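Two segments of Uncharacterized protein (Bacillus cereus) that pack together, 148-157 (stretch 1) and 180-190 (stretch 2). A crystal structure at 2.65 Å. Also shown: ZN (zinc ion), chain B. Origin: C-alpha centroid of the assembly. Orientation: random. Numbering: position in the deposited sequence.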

ATOM      1  N   VAL A 148     -12.033 -15.445  11.103  1.00 71.97           N
ATOM      2  CA  VAL A 148     -11.543 -16.784  11.474  1.00 72.60           C
ATOM      3  C   VAL A 148     -12.605 -17.421  12.387  1.00 79.25           C
ATOM      4  O   VAL A 148     -13.023 -18.559  12.172  1.00 80.59           O
ATOM      5  CB  VAL A 148     -10.137 -16.720  12.141  1.00 74.19           C
ATOM      6  CG1 VAL A 148      -9.610 -18.114  12.464  1.00 75.27           C
ATOM      7  CG2 VAL A 148      -9.141 -15.968  11.264  1.00 71.36           C
ATOM      8  N   GLN A 149     -13.045 -16.644  13.395  1.00 75.90           N
ATOM      9  CA  GLN A 149     -14.073 -16.947  14.396  1.00 77.26           C
ATOM     10  C   GLN A 149     -14.878 -15.692  14.674  1.00 80.75           C
ATOM     11  O   GLN A 149     -14.289 -14.611  14.728  1.00 78.83           O
ATOM     12  CB  GLN A 149     -13.438 -17.478  15.697  1.00 78.53           C
ATOM     13  CG  GLN A 149     -12.794 -18.851  15.592  1.00 92.44           C
ATOM     14  CD  GLN A 149     -13.795 -19.969  15.703  1.00111.97           C
ATOM     15  OE1 GLN A 149     -14.282 -20.290  16.795  1.00108.20           O
ATOM     16  NE2 GLN A 149     -14.066 -20.632  14.587  1.00103.14           N
ATOM     17  N   LYS A 150     -16.209 -15.817  14.856  1.00 78.50           N
ATOM     18  CA  LYS A 150     -17.079 -14.680  15.163  1.00 77.73           C
ATOM     19  C   LYS A 150     -18.394 -15.143  15.777  1.00 84.17           C
ATOM     20  O   LYS A 150     -18.972 -16.130  15.331  1.00 86.33           O
ATOM     21  CB  LYS A 150     -17.364 -13.832  13.907  1.00 78.47           C
ATOM     22  CG  LYS A 150     -18.101 -12.530  14.195  1.00 83.02           C
ATOM     23  CD  LYS A 150     -18.167 -11.600  13.002  1.00 87.36           C
ATOM     24  CE  LYS A 150     -18.993 -10.361  13.286  1.00 99.52           C
ATOM     25  NZ  LYS A 150     -18.441  -9.521  14.389  1.00104.42           N
ATOM     26  N   ASN A 151     -18.852 -14.408  16.805  1.00 80.26           N
ATOM     27  CA  ASN A 151     -20.133 -14.563  17.490  1.00 82.96           C
ATOM     28  C   ASN A 151     -20.557 -13.181  18.019  1.00 88.23           C
ATOM     29  O   ASN A 151     -19.892 -12.185  17.716  1.00 85.28           O
ATOM     30  CB  ASN A 151     -20.090 -15.638  18.596  1.00 82.86           C
ATOM     31  CG  ASN A 151     -19.066 -15.460  19.693  1.00104.72           C
ATOM     32  OD1 ASN A 151     -18.841 -14.372  20.221  1.00102.04           O
ATOM     33  ND2 ASN A 151     -18.494 -16.561  20.135  1.00 95.95           N
ATOM     34  N   GLU A 152     -21.654 -13.115  18.787  1.00 89.23           N
ATOM     35  CA  GLU A 152     -22.169 -11.872  19.381  1.00 89.97           C
ATOM     36  C   GLU A 152     -21.173 -11.239  20.383  1.00 92.78           C
ATOM     37  O   GLU A 152     -21.147 -10.014  20.504  1.00 91.67           O
ATOM     38  CB  GLU A 152     -23.511 -12.121  20.100  1.00 94.83           C
ATOM     39  CG  GLU A 152     -24.710 -12.271  19.182  1.00106.19           C
ATOM     40  CD  GLU A 152     -26.052 -12.371  19.887  1.00143.38           C
ATOM     41  OE1 GLU A 152     -26.073 -12.658  21.107  1.00146.66           O
ATOM     42  OE2 GLU A 152     -27.090 -12.190  19.210  1.00143.27           O
ATOM     43  N   HIS A 153     -20.374 -12.070  21.093  1.00 89.14           N
ATOM     44  CA  HIS A 153     -19.418 -11.641  22.120  1.00 87.34           C
ATOM     45  C   HIS A 153     -18.048 -11.212  21.572  1.00 87.13           C
ATOM     46  O   HIS A 153     -17.511 -10.194  22.026  1.00 85.86           O
ATOM     47  CB  HIS A 153     -19.164 -12.779  23.121  1.00 89.47           C
ATOM     48  CG  HIS A 153     -20.378 -13.296  23.816  1.00 96.58           C
ATOM     49  ND1 HIS A 153     -20.846 -12.710  24.978  1.00 99.92           N
ATOM     50  CD2 HIS A 153     -21.140 -14.375  23.532  1.00100.94           C
ATOM     51  CE1 HIS A 153     -21.896 -13.425  25.341  1.00102.54           C
ATOM     52  NE2 HIS A 153     -22.111 -14.437  24.502  1.00103.82           N
ATOM     53  N   ILE A 154     -17.454 -12.023  20.664  1.00 80.88           N
ATOM     54  CA  ILE A 154     -16.093 -11.805  20.165  1.00 76.85           C
ATOM     55  C   ILE A 154     -15.972 -12.076  18.645  1.00 79.94           C
ATOM     56  O   ILE A 154     -16.791 -12.781  18.046  1.00 81.42           O
ATOM     57  CB  ILE A 154     -15.119 -12.726  20.974  1.00 78.82           C
ATOM     58  CG1 ILE A 154     -13.637 -12.297  20.844  1.00 75.57           C
ATOM     59  CG2 ILE A 154     -15.357 -14.227  20.700  1.00 80.92           C
ATOM     60  CD1 ILE A 154     -12.728 -12.819  21.891  1.00 77.68           C
ATOM     61  N   GLU A 155     -14.916 -11.488  18.049  1.00 73.86           N
ATOM     62  CA  GLU A 155     -14.532 -11.597  16.645  1.00 71.88           C
ATOM     63  C   GLU A 155     -13.021 -11.715  16.526  1.00 72.25           C
ATOM     64  O   GLU A 155     -12.289 -10.903  17.096  1.00 69.45           O
ATOM     65  CB  GLU A 155     -15.035 -10.385  15.820  1.00 72.41           C
ATOM     66  CG  GLU A 155     -14.610 -10.450  14.358  1.00 77.42           C
ATOM     67  CD  GLU A 155     -14.870  -9.232  13.494  1.00 91.61           C
ATOM     68  OE1 GLU A 155     -15.995  -8.683  13.541  1.00 91.36           O
ATOM     69  OE2 GLU A 155     -13.972  -8.888  12.694  1.00 77.73           O
ATOM     70  N   LEU A 156     -12.574 -12.712  15.749  1.00 68.72           N
ATOM     71  CA  LEU A 156     -11.186 -12.953  15.397  1.00 66.44           C
ATOM     72  C   LEU A 156     -11.066 -12.890  13.888  1.00 69.95           C
ATOM     73  O   LEU A 156     -11.745 -13.636  13.181  1.00 72.03           O
ATOM     74  CB  LEU A 156     -10.664 -14.294  15.962  1.00 67.36           C
ATOM     75  CG  LEU A 156      -9.302 -14.815  15.423  1.00 70.64           C
ATOM     76  CD1 LEU A 156      -8.142 -13.870  15.723  1.00 68.69           C
ATOM     77  CD2 LEU A 156      -8.988 -16.148  15.996  1.00 74.65           C
ATOM     78  N   ASN A 157     -10.215 -11.998  13.391  1.00 64.14           N
ATOM     79  CA  ASN A 157     -10.008 -11.865  11.956  1.00 62.63           C
ATOM     80  C   ASN A 157      -8.518 -11.691  11.651  1.00 64.42           C
ATOM     81  O   ASN A 157      -7.716 -11.509  12.566  1.00 61.55           O
ATOM     82  CB  ASN A 157     -10.832 -10.686  11.379  1.00 61.60           C
ATOM     83  CG  ASN A 157     -10.372  -9.292  11.763  1.00 75.97           C
ATOM     84  OD1 ASN A 157      -9.239  -8.883  11.495  1.00 68.55           O
ATOM     85  ND2 ASN A 157     -11.278  -8.491  12.311  1.00 65.71           N
ATOM     86  N   ASP A 180     -12.636 -12.555  29.471  1.00 84.76           N
ATOM     87  CA  ASP A 180     -12.124 -13.923  29.605  1.00 85.44           C
ATOM     88  C   ASP A 180     -12.115 -14.638  28.241  1.00 88.24           C
ATOM     89  O   ASP A 180     -11.289 -15.526  28.019  1.00 87.21           O
ATOM     90  CB  ASP A 180     -12.940 -14.715  30.626  1.00 90.79           C
ATOM     91  CG  ASP A 180     -12.791 -14.245  32.065  1.00106.09           C
ATOM     92  OD1 ASP A 180     -11.778 -13.570  32.373  1.00105.46           O
ATOM     93  OD2 ASP A 180     -13.644 -14.621  32.903  1.00115.01           O
ATOM     94  N   GLU A 181     -13.011 -14.230  27.326  1.00 84.66           N
ATOM     95  CA  GLU A 181     -13.074 -14.778  25.974  1.00 83.91           C
ATOM     96  C   GLU A 181     -11.909 -14.241  25.168  1.00 84.91           C
ATOM     97  O   GLU A 181     -11.311 -14.996  24.409  1.00 84.35           O
ATOM     98  CB  GLU A 181     -14.413 -14.459  25.297  1.00 86.33           C
ATOM     99  CG  GLU A 181     -15.602 -15.114  25.973  1.00100.84           C
ATOM    100  CD  GLU A 181     -16.938 -14.788  25.341  1.00128.14           C
ATOM    101  OE1 GLU A 181     -17.252 -15.365  24.274  1.00131.27           O
ATOM    102  OE2 GLU A 181     -17.688 -13.981  25.936  1.00122.98           O
ATOM    103  N   LEU A 182     -11.559 -12.944  25.373  1.00 79.83           N
ATOM    104  CA  LEU A 182     -10.430 -12.245  24.742  1.00 76.59           C
ATOM    105  C   LEU A 182      -9.125 -12.949  25.123  1.00 80.76           C
ATOM    106  O   LEU A 182      -8.376 -13.351  24.234  1.00 80.29           O
ATOM    107  CB  LEU A 182     -10.421 -10.757  25.171  1.00 75.13           C
ATOM    108  CG  LEU A 182      -9.318  -9.828  24.629  1.00 76.17           C
ATOM    109  CD1 LEU A 182      -9.475  -9.587  23.150  1.00 74.32           C
ATOM    110  CD2 LEU A 182      -9.365  -8.478  25.331  1.00 76.90           C
ATOM    111  N   ALA A 183      -8.921 -13.180  26.442  1.00 77.79           N
ATOM    112  CA  ALA A 183      -7.766 -13.857  27.044  1.00 77.64           C
ATOM    113  C   ALA A 183      -7.544 -15.250  26.436  1.00 81.96           C
ATOM    114  O   ALA A 183      -6.399 -15.621  26.167  1.00 81.44           O
ATOM    115  CB  ALA A 183      -7.971 -13.973  28.551  1.00 80.09           C
ATOM    116  N   ASN A 184      -8.639 -16.002  26.189  1.00 79.55           N
ATOM    117  CA  ASN A 184      -8.573 -17.334  25.587  1.00 80.70           C
ATOM    118  C   ASN A 184      -8.162 -17.248  24.113  1.00 82.10           C
ATOM    119  O   ASN A 184      -7.335 -18.046  23.676  1.00 81.63           O
ATOM    120  CB  ASN A 184      -9.906 -18.077  25.719  1.00 85.49           C
ATOM    121  CG  ASN A 184      -9.850 -19.501  25.199  1.00112.20           C
ATOM    122  OD1 ASN A 184      -9.040 -20.329  25.648  1.00106.06           O
ATOM    123  ND2 ASN A 184     -10.709 -19.816  24.236  1.00103.91           N
ATOM    124  N   TYR A 185      -8.731 -16.279  23.359  1.00 76.90           N
ATOM    125  CA  TYR A 185      -8.442 -16.051  21.939  1.00 74.60           C
ATOM    126  C   TYR A 185      -6.999 -15.584  21.751  1.00 75.75           C
ATOM    127  O   TYR A 185      -6.354 -16.016  20.795  1.00 74.52           O
ATOM    128  CB  TYR A 185      -9.427 -15.040  21.334  1.00 74.94           C
ATOM    129  CG  TYR A 185     -10.699 -15.670  20.803  1.00 78.69           C
ATOM    130  CD1 TYR A 185     -11.569 -16.356  21.647  1.00 82.60           C
ATOM    131  CD2 TYR A 185     -11.062 -15.531  19.466  1.00 79.20           C
ATOM    132  CE1 TYR A 185     -12.739 -16.935  21.165  1.00 84.81           C
ATOM    133  CE2 TYR A 185     -12.239 -16.098  18.973  1.00 81.97           C
ATOM    134  CZ  TYR A 185     -13.069 -16.807  19.825  1.00 91.94           C
ATOM    135  OH  TYR A 185     -14.234 -17.364  19.357  1.00 96.76           O
ATOM    136  N   ILE A 186      -6.476 -14.739  22.673  1.00 71.00           N
ATOM    137  CA  ILE A 186      -5.078 -14.290  22.608  1.00 68.32           C
ATOM    138  C   ILE A 186      -4.180 -15.518  22.778  1.00 72.51           C
ATOM    139  O   ILE A 186      -3.341 -15.771  21.922  1.00 71.71           O
ATOM    140  CB  ILE A 186      -4.745 -13.179  23.642  1.00 70.36           C
ATOM    141  CG1 ILE A 186      -5.527 -11.882  23.354  1.00 68.82           C
ATOM    142  CG2 ILE A 186      -3.230 -12.908  23.675  1.00 70.55           C
ATOM    143  CD1 ILE A 186      -5.492 -10.868  24.492  1.00 69.61           C
ATOM    144  N   GLN A 187      -4.417 -16.318  23.838  1.00 70.64           N
ATOM    145  CA  GLN A 187      -3.626 -17.505  24.144  1.00 70.79           C
ATOM    146  C   GLN A 187      -3.592 -18.480  22.963  1.00 74.28           C
ATOM    147  O   GLN A 187      -2.503 -18.918  22.610  1.00 74.73           O
ATOM    148  CB  GLN A 187      -4.135 -18.214  25.395  1.00 73.85           C
ATOM    149  CG  GLN A 187      -3.162 -19.287  25.873  1.00 81.71           C
ATOM    150  CD  GLN A 187      -3.580 -19.956  27.147  1.00 91.31           C
ATOM    151  OE1 GLN A 187      -4.729 -20.383  27.315  1.00 86.27           O
ATOM    152  NE2 GLN A 187      -2.621 -20.137  28.037  1.00 79.93           N
ATOM    153  N   GLN A 188      -4.743 -18.780  22.330  1.00 70.81           N
ATOM    154  CA  GLN A 188      -4.793 -19.715  21.196  1.00 71.32           C
ATOM    155  C   GLN A 188      -4.076 -19.147  19.974  1.00 74.11           C
ATOM    156  O   GLN A 188      -3.306 -19.879  19.349  1.00 75.17           O
ATOM    157  CB  GLN A 188      -6.237 -20.098  20.823  1.00 73.65           C
ATOM    158  CG  GLN A 188      -6.970 -20.921  21.892  1.00 83.96           C
ATOM    159  CD  GLN A 188      -6.182 -22.135  22.342  1.00100.74           C
ATOM    160  OE1 GLN A 188      -5.528 -22.121  23.394  1.00 92.95           O
ATOM    161  NE2 GLN A 188      -6.180 -23.189  21.530  1.00 95.52           N
ATOM    162  N   THR A 189      -4.278 -17.852  19.662  1.00 68.27           N
ATOM    163  CA  THR A 189      -3.625 -17.219  18.521  1.00 66.44           C
ATOM    164  C   THR A 189      -2.111 -17.228  18.752  1.00 70.32           C
ATOM    165  O   THR A 189      -1.385 -17.556  17.823  1.00 71.29           O
ATOM    166  CB  THR A 189      -4.171 -15.801  18.256  1.00 72.63           C
ATOM    167  OG1 THR A 189      -5.606 -15.832  18.182  1.00 67.63           O
ATOM    168  CG2 THR A 189      -3.606 -15.190  16.972  1.00 68.78           C
ATOM    169  N   VAL A 190      -1.645 -16.935  19.981  1.00 66.72           N
ATOM    170  CA  VAL A 190      -0.216 -16.953  20.347  1.00 66.69           C
ATOM    171  C   VAL A 190       0.332 -18.385  20.169  1.00 72.43           C
ATOM    172  O   VAL A 190       1.366 -18.557  19.516  1.00 72.67           O
ATOM    173  CB  VAL A 190       0.018 -16.408  21.788  1.00 70.57           C
ATOM    174  CG1 VAL A 190       1.363 -16.855  22.369  1.00 71.33           C
ATOM    175  CG2 VAL A 190      -0.111 -14.887  21.819  1.00 68.40           C
TER
HETATM  176 ZN    ZN B 300     -18.946 -12.432  26.229  1.00117.86          ZN

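The two stretches meet as a short strand lying along a helix. The axes of strand 154-157 and helix 180-190 approach to 9.5 Å and run nearly in the same direction, 20° apart. Register follows the helical repeat: I154 CA lies 7.2 Å from E181 CA, and L156 CA lies 7.7 Å from Y185 CA, so two residues along the strand match roughly one turn of helix. I154 and L156 direct CA-to-CB toward the helix, while E155 between them points away and pairs within its own stretch, its OE1 2.7 Å from K150 NZ in a salt bridge.

No hydrogen bond crosses the interface; its 432 Å² of buried surface rests on apolar packing and a shared metal. Y185 gives up the most area, 115 Å². With chi1 at -88° and chi2 at 62°, its ring reaches across the strand and is met over one face and at its edge. I154 CD1 sits 3.9 Å from the ring centroid and 20° off its normal, a CH-pi contact over one face. I154 CG2 reaches Y185 CZ at 3.6 Å. At the ring edge, L156 CB approaches Y185 CD2 at 3.7 Å and Q149 CB approaches Y185 OH at 3.7 Å.

The t/t conformation of I154 (chi1 -163°, chi2 161°) extends CD1 to the helix backbone, 3.6 Å from E181 O, as well as over the ring. E181 O already accepts from Y185 N at 3.1 Å within the helix, so the methyl packs against it without depriving it of a partner. Farther along, L156 (t, p) brings CD2 within 4.0 Å of T189 OG1. The m rotamer of T189 turns this hydroxyl back to its own helix, where OG1 donates to Y185 O at 2.7 Å; a polar group is thereby satisfied beside an apolar neighbour.

At the other end, zinc joins the stretches: H153 ND1 binds it at 2.3 Å and E181 OE2 at 2.0 Å, with one further ligand from elsewhere in the structure. E181 is m at chi1 and t at chi2, an extended arm that carries its carboxylate out to the metal, while H153 is m with chi2 at -87°, which presents ND1 to the same ion. The loop leading into the strand is braced by N151, in the p rotamer, whose OD1 accepts from I154 N at 2.8 Å and, weakly, from H153 N at 2.9 Å.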